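Local coordinates for yersinopine synthase (Yersinia pestis, PDB 6C4M), which catalyses the last step of yersinopine biosynthesis, the NADPH-dependent reductive condensation of pyruvate with an amino acid-derived intermediate, yielding a metallophore used for metal acquisition, at residues N21-L26 and D104-I109; L37-S42 and K85-T90; V296-A301 and E352-L357. All coordinates share one frame; numbering follows the deposited sequence.

Contact 1: N21-L26 and D104-I109; sequences NTLPTL and DWQRLI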
ATOM      1  N   ASN A  21      35.756 -25.094 -19.510  1.00 34.99           N
ATOM      2  CA  ASN A  21      35.843 -23.635 -19.486  1.00 36.23           C
ATOM      3  C   ASN A  21      36.678 -23.079 -20.643  1.00 37.99           C
ATOM      4  O   ASN A  21      36.932 -21.868 -20.696  1.00 40.09           O
ATOM      5  CB  ASN A  21      36.363 -23.144 -18.134  1.00 38.63           C
ATOM      6  CG  ASN A  21      37.707 -23.702 -17.776  1.00 44.20           C
ATOM      7  OD1 ASN A  21      37.932 -24.927 -17.814  1.00 35.85           O
ATOM      8  ND2 ASN A  21      38.615 -22.803 -17.376  1.00 41.69           N
ATOM      9  N   THR A  22      37.038 -23.917 -21.604  1.00 31.24           N
ATOM     10  CA  THR A  22      37.658 -23.460 -22.843  1.00 38.40           C
ATOM     11  C   THR A  22      36.830 -23.785 -24.083  1.00 35.34           C
ATOM     12  O   THR A  22      37.340 -23.640 -25.205  1.00 38.11           O
ATOM     13  CB  THR A  22      39.046 -24.079 -23.009  1.00 36.69           C
ATOM     14  OG1 THR A  22      38.906 -25.473 -23.333  1.00 36.95           O
ATOM     15  CG2 THR A  22      39.860 -23.897 -21.741  1.00 39.76           C
ATOM     16  N   LEU A  23      35.605 -24.274 -23.928  1.00 35.30           N
ATOM     17  CA  LEU A  23      34.815 -24.678 -25.107  1.00 37.02           C
ATOM     18  C   LEU A  23      34.420 -23.470 -25.959  1.00 32.20           C
ATOM     19  O   LEU A  23      33.891 -22.491 -25.426  1.00 32.46           O
ATOM     20  CB  LEU A  23      33.535 -25.405 -24.711  1.00 34.85           C
ATOM     21  CG  LEU A  23      33.618 -26.680 -23.882  1.00 37.52           C
ATOM     22  CD1 LEU A  23      32.215 -27.314 -23.764  1.00 38.32           C
ATOM     23  CD2 LEU A  23      34.556 -27.626 -24.474  1.00 36.09           C
ATOM     24  N   PRO A  24      34.613 -23.513 -27.284  1.00 34.52           N
ATOM     25  CA  PRO A  24      34.097 -22.428 -28.127  1.00 38.62           C
ATOM     26  C   PRO A  24      32.592 -22.292 -27.935  1.00 31.58           C
ATOM     27  O   PRO A  24      31.847 -23.271 -28.012  1.00 29.47           O
ATOM     28  CB  PRO A  24      34.455 -22.860 -29.550  1.00 37.41           C
ATOM     29  CG  PRO A  24      34.858 -24.321 -29.429  1.00 37.74           C
ATOM     30  CD  PRO A  24      35.375 -24.499 -28.060  1.00 34.98           C
ATOM     31  N   THR A  25      32.165 -21.075 -27.646  1.00 31.95           N
ATOM     32  CA  THR A  25      30.800 -20.805 -27.213  1.00 29.58           C
ATOM     33  C   THR A  25      30.185 -19.764 -28.119  1.00 30.71           C
ATOM     34  O   THR A  25      30.781 -18.704 -28.343  1.00 30.30           O
ATOM     35  CB  THR A  25      30.758 -20.333 -25.769  1.00 33.28           C
ATOM     36  OG1 THR A  25      31.407 -21.312 -24.957  1.00 35.42           O
ATOM     37  CG2 THR A  25      29.314 -20.199 -25.337  1.00 37.18           C
ATOM     38  N   LEU A  26      29.005 -20.082 -28.648  1.00 31.67           N
ATOM     39  CA  LEU A  26      28.245 -19.177 -29.507  1.00 31.11           C
ATOM     40  C   LEU A  26      27.025 -18.684 -28.729  1.00 28.38           C
ATOM     41  O   LEU A  26      26.145 -19.476 -28.365  1.00 29.56           O
ATOM     42  CB  LEU A  26      27.847 -19.861 -30.817  1.00 27.49           C
ATOM     43  CG  LEU A  26      26.852 -19.056 -31.684  1.00 31.50           C
ATOM     44  CD1 LEU A  26      27.367 -17.632 -31.923  1.00 29.98           C
ATOM     45  CD2 LEU A  26      26.560 -19.745 -33.031  1.00 29.17           C
ATOM     46  N   ASP A 104      32.801 -25.297 -35.305  1.00 31.73           N
ATOM     47  CA  ASP A 104      33.242 -26.150 -34.215  1.00 37.19           C
ATOM     48  C   ASP A 104      32.669 -25.740 -32.863  1.00 37.14           C
ATOM     49  O   ASP A 104      33.130 -26.247 -31.831  1.00 35.11           O
ATOM     50  CB  ASP A 104      34.778 -26.167 -34.157  1.00 46.84           C
ATOM     51  CG  ASP A 104      35.360 -24.807 -33.783  1.00 57.58           C
ATOM     52  OD1 ASP A 104      34.570 -23.907 -33.394  1.00 57.72           O
ATOM     53  OD2 ASP A 104      36.598 -24.627 -33.871  1.00 67.55           O
ATOM     54  N   TRP A 105      31.695 -24.821 -32.837  1.00 33.43           N
ATOM     55  CA  TRP A 105      31.068 -24.432 -31.587  1.00 29.15           C
ATOM     56  C   TRP A 105      30.614 -25.662 -30.808  1.00 29.12           C
ATOM     57  O   TRP A 105      29.904 -26.521 -31.337  1.00 27.05           O
ATOM     58  CB  TRP A 105      29.861 -23.512 -31.847  1.00 30.43           C
ATOM     59  CG  TRP A 105      30.207 -22.346 -32.708  1.00 32.84           C
ATOM     60  CD1 TRP A 105      29.855 -22.155 -34.022  1.00 32.51           C
ATOM     61  CD2 TRP A 105      31.018 -21.223 -32.342  1.00 32.18           C
ATOM     62  NE1 TRP A 105      30.383 -20.969 -34.482  1.00 31.63           N
ATOM     63  CE2 TRP A 105      31.102 -20.380 -33.478  1.00 32.06           C
ATOM     64  CE3 TRP A 105      31.655 -20.831 -31.159  1.00 31.81           C
ATOM     65  CZ2 TRP A 105      31.810 -19.183 -33.468  1.00 35.09           C
ATOM     66  CZ3 TRP A 105      32.350 -19.635 -31.151  1.00 35.58           C
ATOM     67  CH2 TRP A 105      32.426 -18.831 -32.301  1.00 32.48           C
ATOM     68  N   GLN A 106      30.969 -25.709 -29.525  1.00 27.95           N
ATOM     69  CA  GLN A 106      30.547 -26.811 -28.666  1.00 31.77           C
ATOM     70  C   GLN A 106      29.465 -26.432 -27.664  1.00 28.98           C
ATOM     71  O   GLN A 106      28.850 -27.327 -27.076  1.00 29.23           O
ATOM     72  CB  GLN A 106      31.755 -27.388 -27.940  1.00 30.81           C
ATOM     73  CG  GLN A 106      32.778 -27.890 -28.971  1.00 33.65           C
ATOM     74  CD  GLN A 106      33.850 -28.756 -28.374  1.00 36.67           C
ATOM     75  OE1 GLN A 106      33.663 -29.354 -27.326  1.00 39.53           O
ATOM     76  NE2 GLN A 106      34.968 -28.872 -29.081  1.00 39.69           N
ATOM     77  N   ARG A 107      29.191 -25.146 -27.488  1.00 28.66           N
ATOM     78  CA  ARG A 107      28.157 -24.696 -26.567  1.00 27.85           C
ATOM     79  C   ARG A 107      27.407 -23.562 -27.246  1.00 28.15           C
ATOM     80  O   ARG A 107      28.020 -22.615 -27.763  1.00 28.06           O
ATOM     81  CB  ARG A 107      28.784 -24.264 -25.232  1.00 26.95           C
ATOM     82  CG  ARG A 107      27.831 -23.685 -24.248  1.00 27.45           C
ATOM     83  CD  ARG A 107      28.573 -23.072 -23.080  1.00 30.33           C
ATOM     84  NE  ARG A 107      29.309 -24.043 -22.281  1.00 33.81           N
ATOM     85  CZ  ARG A 107      30.612 -23.967 -22.011  1.00 36.40           C
ATOM     86  NH1 ARG A 107      31.352 -22.978 -22.499  1.00 32.33           N
ATOM     87  NH2 ARG A 107      31.180 -24.872 -21.226  1.00 40.47           N
ATOM     88  N   LEU A 108      26.084 -23.708 -27.311  1.00 28.65           N
ATOM     89  CA  LEU A 108      25.190 -22.622 -27.664  1.00 30.43           C
ATOM     90  C   LEU A 108      24.465 -22.142 -26.412  1.00 30.62           C
ATOM     91  O   LEU A 108      23.986 -22.951 -25.604  1.00 30.38           O
ATOM     92  CB  LEU A 108      24.152 -23.042 -28.701  1.00 34.19           C
ATOM     93  CG  LEU A 108      24.656 -23.659 -29.994  1.00 38.53           C
ATOM     94  CD1 LEU A 108      23.456 -23.900 -30.899  1.00 38.14           C
ATOM     95  CD2 LEU A 108      25.697 -22.761 -30.649  1.00 42.52           C
ATOM     96  N   ILE A 109      24.400 -20.828 -26.245  1.00 24.41           N
ATOM     97  CA  ILE A 109      23.631 -20.232 -25.152  1.00 22.96           C
ATOM     98  C   ILE A 109      22.519 -19.398 -25.780  1.00 27.23           C
ATOM     99  O   ILE A 109      22.788 -18.477 -26.566  1.00 28.37           O
ATOM    100  CB  ILE A 109      24.505 -19.396 -24.204  1.00 25.96           C
ATOM    101  CG1 ILE A 109      25.678 -20.254 -23.666  1.00 29.02           C
ATOM    102  CG2 ILE A 109      23.623 -18.846 -23.062  1.00 30.37           C
ATOM    103  CD1 ILE A 109      26.661 -19.551 -22.754  1.00 35.36           C
TER
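Two parallel strands of the Rossmann-type NADP-binding domain come together here: Thr25 pairs with Arg107 and Leu26 with Leu108, at the start of strands 25-28 and 107-110. Leu26 holds the pairing through both backbone groups. Its N gives a hydrogen bond to Arg107 O at 2.9 Å, nearly straight at 170°, and its O accepts from Ile109 N at 3.1 Å. Just before the strands, Pro24 O takes two amides at once, Gln106 N at 3.0 Å and the longer, more bent bond from Arg107 N at 3.3 Å.

On the face carrying Thr25 and Arg107, Thr25 OG1 is both donor and acceptor. With chi1 at -56° it lies beside its own backbone N, donating to Leu23 O while accepting from Arg107 NH1 at 3.0 Å; the oxygen lies somewhat out of the guanidinium plane. Leu23 CD1 lies over one face of that guanidinium. The same group is anchored further by a salt bridge to Glu226 and a cation-pi contact with Trp229, both from helix 225-235.

On the face carrying Leu26 and Leu108 the contact is by carbon atoms. Leu26 CB sits over the Trp105 indole, 4.0 Å from the centroid of its five-membered ring, a CH-pi contact offset toward the rim. On the same side Leu26 and Leu108 point the same way, and Leu108 CD2 meets Leu26 CB at 3.6 Å.

Contact 2: L37-S42 and K85-T90; sequences LAVDIS and KESSVT
Ala38 O, on the helix face turned to strand 87-90, receives the helical hydrogen bond of Ser42 N at 3.0 Å and has Val89 CG2 against it at 3.6 Å. This is a helix-on-sheet contact in the Rossmann-type domain. Helix 32-44 follows strand 25-28 directly, after the loop whose residues Ala30, Gly31, Pro32 and Ala33 bind NADP. Strand 87-90 runs almost square across it: the axes of 37-42 and 87-90 make an angle of 83° and approach to 8.0 Å, with Val39 and Val89 the closest residues by CA.

Val89 is the centre of the contact, and its two methyl groups divide the work. CG1 stands between the backbone N and the carbonyl carbon, chi1 61°, where it meets Val39 CG2 at 3.7 Å and Ala38 CB at 3.9 Å. CG2 is anti to the backbone N and reaches a different part of the helix, lying beside Ala38 O and against Ser42 CB, 3.5 Å away. One valine therefore touches three residues spread over a full turn, and does so by van der Waals contact alone.

Val39 also uses both branches. While CG2 goes to Val89, CG1 reaches Ser87, two residues before Val89 in the strand and with its CB pointing to the same side. Beside 87-90 in the sheet, Leu72 and Leu74 of the antiparallel strand 71-76 continue the apolar surface, packing on Val89 and Val39 respectively. At the Ser87 end the nearest touch is carbon on carbon, Val39 CG1 lying 3.8 Å from Ser87 CB.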
ATOM      1  N   LEU A  37      27.189 -11.871 -19.707  1.00 35.07           N
ATOM      2  CA  LEU A  37      27.508 -13.279 -19.885  1.00 38.20           C
ATOM      3  C   LEU A  37      28.859 -13.450 -20.554  1.00 40.68           C
ATOM      4  O   LEU A  37      29.680 -14.256 -20.112  1.00 37.85           O
ATOM      5  CB  LEU A  37      26.419 -13.951 -20.717  1.00 36.61           C
ATOM      6  CG  LEU A  37      26.588 -15.414 -21.115  1.00 30.87           C
ATOM      7  CD1 LEU A  37      26.616 -16.320 -19.900  1.00 31.59           C
ATOM      8  CD2 LEU A  37      25.441 -15.780 -22.053  1.00 36.95           C
ATOM      9  N   ALA A  38      29.099 -12.711 -21.640  1.00 38.08           N
ATOM     10  CA  ALA A  38      30.360 -12.872 -22.360  1.00 36.64           C
ATOM     11  C   ALA A  38      31.551 -12.558 -21.471  1.00 40.45           C
ATOM     12  O   ALA A  38      32.576 -13.251 -21.526  1.00 38.71           O
ATOM     13  CB  ALA A  38      30.383 -11.983 -23.597  1.00 34.39           C
ATOM     14  N   VAL A  39      31.443 -11.505 -20.653  1.00 34.64           N
ATOM     15  CA  VAL A  39      32.524 -11.177 -19.725  1.00 38.34           C
ATOM     16  C   VAL A  39      32.717 -12.306 -18.727  1.00 36.10           C
ATOM     17  O   VAL A  39      33.848 -12.720 -18.444  1.00 38.73           O
ATOM     18  CB  VAL A  39      32.220  -9.840 -19.023  1.00 39.22           C
ATOM     19  CG1 VAL A  39      33.113  -9.639 -17.799  1.00 38.77           C
ATOM     20  CG2 VAL A  39      32.393  -8.699 -20.002  1.00 39.00           C
ATOM     21  N   ASP A  40      31.609 -12.840 -18.201  1.00 36.30           N
ATOM     22  CA  ASP A  40      31.683 -13.914 -17.217  1.00 37.87           C
ATOM     23  C   ASP A  40      32.345 -15.168 -17.790  1.00 45.21           C
ATOM     24  O   ASP A  40      33.111 -15.847 -17.092  1.00 37.79           O
ATOM     25  CB  ASP A  40      30.281 -14.218 -16.696  1.00 37.39           C
ATOM     26  CG  ASP A  40      29.799 -13.173 -15.677  1.00 39.75           C
ATOM     27  OD1 ASP A  40      30.647 -12.394 -15.195  1.00 39.15           O
ATOM     28  OD2 ASP A  40      28.592 -13.128 -15.371  1.00 35.02           O
ATOM     29  N   ILE A  41      32.078 -15.488 -19.062  1.00 38.94           N
ATOM     30  CA  ILE A  41      32.714 -16.657 -19.665  1.00 35.66           C
ATOM     31  C   ILE A  41      34.206 -16.407 -19.852  1.00 38.19           C
ATOM     32  O   ILE A  41      35.043 -17.253 -19.517  1.00 38.49           O
ATOM     33  CB  ILE A  41      32.035 -17.011 -21.000  1.00 34.25           C
ATOM     34  CG1 ILE A  41      30.570 -17.378 -20.756  1.00 30.30           C
ATOM     35  CG2 ILE A  41      32.778 -18.180 -21.676  1.00 35.43           C
ATOM     36  CD1 ILE A  41      29.773 -17.570 -22.008  1.00 34.71           C
ATOM     37  N   SER A  42      34.553 -15.249 -20.417  1.00 40.03           N
ATOM     38  CA  SER A  42      35.944 -14.882 -20.648  1.00 39.47           C
ATOM     39  C   SER A  42      36.732 -14.783 -19.342  1.00 45.06           C
ATOM     40  O   SER A  42      37.945 -15.035 -19.321  1.00 44.49           O
ATOM     41  CB  SER A  42      35.987 -13.551 -21.402  1.00 45.51           C
ATOM     42  OG  SER A  42      37.299 -13.221 -21.823  1.00 59.08           O
ATOM     43  N   LYS A  85      33.622  -5.007 -11.994  1.00 61.36           N
ATOM     44  CA  LYS A  85      34.230  -3.716 -12.264  1.00 65.79           C
ATOM     45  C   LYS A  85      34.245  -3.493 -13.773  1.00 65.30           C
ATOM     46  O   LYS A  85      33.634  -4.249 -14.537  1.00 69.61           O
ATOM     47  CB  LYS A  85      35.643  -3.649 -11.669  1.00 70.49           C
ATOM     48  CG  LYS A  85      35.733  -3.932 -10.172  1.00 70.77           C
ATOM     49  CD  LYS A  85      34.898  -2.966  -9.355  1.00 75.72           C
ATOM     50  CE  LYS A  85      35.274  -3.023  -7.869  1.00 77.65           C
ATOM     51  NZ  LYS A  85      35.188  -4.403  -7.298  1.00 73.49           N
ATOM     52  N   GLU A  86      34.946  -2.450 -14.210  1.00 57.28           N
ATOM     53  CA  GLU A  86      35.039  -2.163 -15.634  1.00 59.32           C
ATOM     54  C   GLU A  86      35.772  -3.293 -16.333  1.00 60.43           C
ATOM     55  O   GLU A  86      36.904  -3.632 -15.971  1.00 54.92           O
ATOM     56  CB  GLU A  86      35.743  -0.830 -15.873  1.00 60.82           C
ATOM     57  CG  GLU A  86      34.973   0.355 -15.297  1.00 71.78           C
ATOM     58  CD  GLU A  86      35.630   1.692 -15.587  1.00 80.37           C
ATOM     59  OE1 GLU A  86      35.094   2.726 -15.127  1.00 83.54           O
ATOM     60  OE2 GLU A  86      36.674   1.710 -16.276  1.00 79.62           O
ATOM     61  N   SER A  87      35.112  -3.887 -17.323  1.00 56.13           N
ATOM     62  CA  SER A  87      35.649  -5.028 -18.041  1.00 51.13           C
ATOM     63  C   SER A  87      35.374  -4.869 -19.525  1.00 51.64           C
ATOM     64  O   SER A  87      34.467  -4.143 -19.948  1.00 49.32           O
ATOM     65  CB  SER A  87      35.037  -6.348 -17.573  1.00 54.52           C
ATOM     66  OG  SER A  87      35.106  -6.493 -16.175  1.00 57.88           O
ATOM     67  N   SER A  88      36.170  -5.589 -20.303  1.00 48.42           N
ATOM     68  CA  SER A  88      36.041  -5.653 -21.746  1.00 51.16           C
ATOM     69  C   SER A  88      36.234  -7.095 -22.173  1.00 46.97           C
ATOM     70  O   SER A  88      36.987  -7.839 -21.539  1.00 52.63           O
ATOM     71  CB  SER A  88      37.082  -4.783 -22.440  1.00 52.88           C
ATOM     72  OG  SER A  88      38.376  -5.285 -22.186  1.00 54.70           O
ATOM     73  N   VAL A  89      35.572  -7.488 -23.260  1.00 46.07           N
ATOM     74  CA  VAL A  89      35.657  -8.861 -23.744  1.00 43.92           C
ATOM     75  C   VAL A  89      35.644  -8.862 -25.263  1.00 44.73           C
ATOM     76  O   VAL A  89      34.873  -8.133 -25.896  1.00 47.24           O
ATOM     77  CB  VAL A  89      34.520  -9.734 -23.178  1.00 44.46           C
ATOM     78  CG1 VAL A  89      33.159  -9.191 -23.603  1.00 44.08           C
ATOM     79  CG2 VAL A  89      34.694 -11.170 -23.628  1.00 47.10           C
ATOM     80  N   THR A  90      36.490  -9.693 -25.845  1.00 37.22           N
ATOM     81  CA  THR A  90      36.636  -9.746 -27.284  1.00 43.07           C
ATOM     82  C   THR A  90      35.659 -10.755 -27.872  1.00 44.50           C
ATOM     83  O   THR A  90      35.417 -11.816 -27.292  1.00 41.24           O
ATOM     84  CB  THR A  90      38.074 -10.103 -27.653  1.00 44.86           C
ATOM     85  OG1 THR A  90      38.875  -8.924 -27.502  1.00 47.41           O
ATOM     86  CG2 THR A  90      38.163 -10.601 -29.085  1.00 43.40           C
TER

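Contact 3: V296-A301 and E352-L357; sequences VIADLA and EQQYAL
Leu357 is the main bump on helix 350-364, pushing into a hollow on helix 294-313 bordered by Ile297, Leu300 and Ala301. Its CB rests against Ile297 CG2 at 3.9 Å. Its two methyl groups then part: CD1 goes to Ala301 CB at 4.1 Å, and CD2 to Leu300 CD2 at 4.2 Å. Ala301 CB is a small bump going the other way, into the notch between Leu357 and Gln354 one turn before it, 4.0 Å from Gln354 CG.

Ile297 presses close to the helix backbone itself, its CG2 only 3.3 Å from Gln354 O. CG2 is anti to the backbone N and meets the opposing helix, while CD1 reaches toward the carbonyl of Leu357.

The axes of 296-301 and 352-357 make a steep angle of 114° and approach to 9.1 Å, in a largely helical part of the subunit that also carries His260, the probable proton donor/acceptor; Leu300 touches Pro262 of that residue's helix. The dimer interface adjoins the contact too, since Tyr355 of the second subunit packs on both Ile297 and Gln354.

Beyond CG the Gln354 chain is extended, laying its amide across Ala298, with OE1 3.6 Å from Ala298 CB. Beside Ala301 a water bridges the two helices: it donates to Gln353 OE1 at 2.9 Å and also to Ala301 O, while Gln353 NE2 is bonded to Phe345 O.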
ATOM      1  N   VAL A 296      -6.767  -7.975  -9.012  1.00 26.26           N
ATOM      2  CA  VAL A 296      -5.514  -8.315  -9.655  1.00 26.79           C
ATOM      3  C   VAL A 296      -4.732  -9.299  -8.789  1.00 29.80           C
ATOM      4  O   VAL A 296      -4.224 -10.303  -9.282  1.00 23.72           O
ATOM      5  CB  VAL A 296      -4.755  -7.006  -9.954  1.00 30.18           C
ATOM      6  CG1 VAL A 296      -3.296  -7.260 -10.210  1.00 30.49           C
ATOM      7  CG2 VAL A 296      -5.380  -6.311 -11.163  1.00 31.47           C
ATOM      8  N   ILE A 297      -4.704  -9.076  -7.470  1.00 27.10           N
ATOM      9  CA  ILE A 297      -4.042 -10.015  -6.567  1.00 29.49           C
ATOM     10  C   ILE A 297      -4.746 -11.364  -6.590  1.00 28.36           C
ATOM     11  O   ILE A 297      -4.102 -12.422  -6.506  1.00 27.71           O
ATOM     12  CB  ILE A 297      -3.990  -9.410  -5.146  1.00 27.07           C
ATOM     13  CG1 ILE A 297      -3.000  -8.235  -5.126  1.00 27.96           C
ATOM     14  CG2 ILE A 297      -3.679 -10.451  -4.092  1.00 26.65           C
ATOM     15  CD1 ILE A 297      -1.555  -8.643  -5.422  1.00 28.92           C
ATOM     16  N   ALA A 298      -6.075 -11.351  -6.696  1.00 25.33           N
ATOM     17  CA  ALA A 298      -6.819 -12.601  -6.831  1.00 24.85           C
ATOM     18  C   ALA A 298      -6.399 -13.347  -8.088  1.00 30.27           C
ATOM     19  O   ALA A 298      -6.310 -14.589  -8.081  1.00 27.40           O
ATOM     20  CB  ALA A 298      -8.335 -12.303  -6.825  1.00 25.66           C
ATOM     21  N   ASP A 299      -6.085 -12.619  -9.171  1.00 26.03           N
ATOM     22  CA  ASP A 299      -5.586 -13.306 -10.374  1.00 24.64           C
ATOM     23  C   ASP A 299      -4.175 -13.861 -10.161  1.00 28.09           C
ATOM     24  O   ASP A 299      -3.825 -14.904 -10.722  1.00 27.04           O
ATOM     25  CB  ASP A 299      -5.564 -12.383 -11.599  1.00 26.80           C
ATOM     26  CG  ASP A 299      -6.950 -12.084 -12.170  1.00 29.02           C
ATOM     27  OD1 ASP A 299      -7.916 -12.819 -11.874  1.00 29.31           O
ATOM     28  OD2 ASP A 299      -7.045 -11.140 -12.981  1.00 28.03           O
ATOM     29  N   LEU A 300      -3.340 -13.159  -9.390  1.00 25.90           N
ATOM     30  CA  LEU A 300      -2.009 -13.654  -9.106  1.00 31.47           C
ATOM     31  C   LEU A 300      -2.087 -14.967  -8.340  1.00 34.69           C
ATOM     32  O   LEU A 300      -1.424 -15.954  -8.685  1.00 24.13           O
ATOM     33  CB  LEU A 300      -1.225 -12.597  -8.331  1.00 28.56           C
ATOM     34  CG  LEU A 300       0.190 -12.940  -7.839  1.00 35.11           C
ATOM     35  CD1 LEU A 300       1.036 -13.351  -8.964  1.00 40.47           C
ATOM     36  CD2 LEU A 300       0.807 -11.740  -7.145  1.00 39.64           C
ATOM     37  N   ALA A 301      -2.911 -15.000  -7.300  1.00 30.63           N
ATOM     38  CA  ALA A 301      -3.072 -16.226  -6.534  1.00 33.99           C
ATOM     39  C   ALA A 301      -3.713 -17.329  -7.373  1.00 28.39           C
ATOM     40  O   ALA A 301      -3.316 -18.489  -7.273  1.00 26.57           O
ATOM     41  CB  ALA A 301      -3.908 -15.934  -5.293  1.00 34.18           C
ATOM     42  N   GLU A 352      -6.654 -15.446   2.520  1.00 30.74           N
ATOM     43  CA  GLU A 352      -5.466 -15.092   3.292  1.00 31.73           C
ATOM     44  C   GLU A 352      -4.224 -15.060   2.416  1.00 32.49           C
ATOM     45  O   GLU A 352      -3.344 -14.208   2.605  1.00 27.09           O
ATOM     46  CB  GLU A 352      -5.251 -16.070   4.443  1.00 37.45           C
ATOM     47  CG  GLU A 352      -4.219 -15.538   5.440  1.00 40.09           C
ATOM     48  CD  GLU A 352      -4.234 -16.265   6.773  1.00 42.35           C
ATOM     49  OE1 GLU A 352      -4.931 -17.297   6.908  1.00 39.04           O
ATOM     50  OE2 GLU A 352      -3.529 -15.792   7.679  1.00 40.07           O
ATOM     51  N   GLN A 353      -4.122 -15.999   1.469  1.00 33.05           N
ATOM     52  CA  GLN A 353      -3.099 -15.902   0.443  1.00 31.62           C
ATOM     53  C   GLN A 353      -3.139 -14.545  -0.236  1.00 27.54           C
ATOM     54  O   GLN A 353      -2.101 -13.889  -0.422  1.00 28.96           O
ATOM     55  CB  GLN A 353      -3.293 -17.014  -0.608  1.00 31.56           C
ATOM     56  CG  GLN A 353      -2.858 -18.408  -0.171  1.00 32.25           C
ATOM     57  CD  GLN A 353      -2.802 -19.364  -1.375  1.00 36.87           C
ATOM     58  OE1 GLN A 353      -3.264 -19.035  -2.474  1.00 37.97           O
ATOM     59  NE2 GLN A 353      -2.224 -20.527  -1.173  1.00 34.27           N
ATOM     60  N   GLN A 354      -4.344 -14.100  -0.603  1.00 26.45           N
ATOM     61  CA  GLN A 354      -4.461 -12.846  -1.313  1.00 28.04           C
ATOM     62  C   GLN A 354      -4.040 -11.680  -0.438  1.00 31.24           C
ATOM     63  O   GLN A 354      -3.270 -10.813  -0.873  1.00 26.70           O
ATOM     64  CB  GLN A 354      -5.898 -12.688  -1.816  1.00 35.37           C
ATOM     65  CG  GLN A 354      -6.191 -13.608  -3.044  1.00 30.13           C
ATOM     66  CD  GLN A 354      -7.672 -13.635  -3.387  1.00 31.68           C
ATOM     67  OE1 GLN A 354      -8.348 -12.631  -3.277  1.00 31.31           O
ATOM     68  NE2 GLN A 354      -8.181 -14.797  -3.743  1.00 36.85           N
ATOM     69  N   TYR A 355      -4.552 -11.626   0.794  1.00 29.64           N
ATOM     70  CA  TYR A 355      -4.154 -10.564   1.716  1.00 31.78           C
ATOM     71  C   TYR A 355      -2.634 -10.516   1.817  1.00 27.48           C
ATOM     72  O   TYR A 355      -2.020  -9.453   1.642  1.00 26.31           O
ATOM     73  CB  TYR A 355      -4.821 -10.790   3.088  1.00 31.39           C
ATOM     74  CG  TYR A 355      -4.615  -9.721   4.170  1.00 30.00           C
ATOM     75  CD1 TYR A 355      -4.143  -8.455   3.865  1.00 29.29           C
ATOM     76  CD2 TYR A 355      -4.909 -10.001   5.495  1.00 30.90           C
ATOM     77  CE1 TYR A 355      -3.964  -7.516   4.839  1.00 32.19           C
ATOM     78  CE2 TYR A 355      -4.719  -9.062   6.494  1.00 33.10           C
ATOM     79  CZ  TYR A 355      -4.250  -7.819   6.160  1.00 30.83           C
ATOM     80  OH  TYR A 355      -4.099  -6.856   7.131  1.00 32.31           O
ATOM     81  N   ALA A 356      -2.002 -11.687   2.001  1.00 29.50           N
ATOM     82  CA  ALA A 356      -0.546 -11.722   2.127  1.00 30.55           C
ATOM     83  C   ALA A 356       0.132 -11.157   0.889  1.00 29.48           C
ATOM     84  O   ALA A 356       1.085 -10.375   1.006  1.00 27.84           O
ATOM     85  CB  ALA A 356      -0.065 -13.142   2.406  1.00 30.92           C
ATOM     86  N   LEU A 357      -0.375 -11.496  -0.311  1.00 27.39           N
ATOM     87  CA  LEU A 357       0.232 -10.989  -1.532  1.00 23.34           C
ATOM     88  C   LEU A 357       0.004  -9.500  -1.714  1.00 28.13           C
ATOM     89  O   LEU A 357       0.915  -8.796  -2.186  1.00 26.55           O
ATOM     90  CB  LEU A 357      -0.292 -11.769  -2.737  1.00 24.50           C
ATOM     91  CG  LEU A 357       0.245 -13.197  -2.871  1.00 28.61           C
ATOM     92  CD1 LEU A 357      -0.629 -14.006  -3.863  1.00 31.36           C
ATOM     93  CD2 LEU A 357       1.715 -13.154  -3.333  1.00 30.99           C
TER
HETATM   94  O   HOH W   1      -1.687 -19.284  -4.896  1.00 34.21           O

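Overall arrangement
Contacts 1 and 2 belong to the same NADP-binding domain, with centres about 16 Å apart, and share its mixed sheet. Strand 25-28 of contact 1 leads straight into helix 32-44 of contact 2, and the chain returns through 87-90 before it adds 107-110. The two also touch: Ile109 packs on Leu37 and Ile41, so the helix lies between strand 107-110 and strand 87-90. Contact 3 comes later in the chain and lies on the opposite side of the chain's centre, about 43 Å from contact 1 and about 41 Å from contact 2 between centres. It joins two helices beside the second subunit, away from the cofactor-binding sheet.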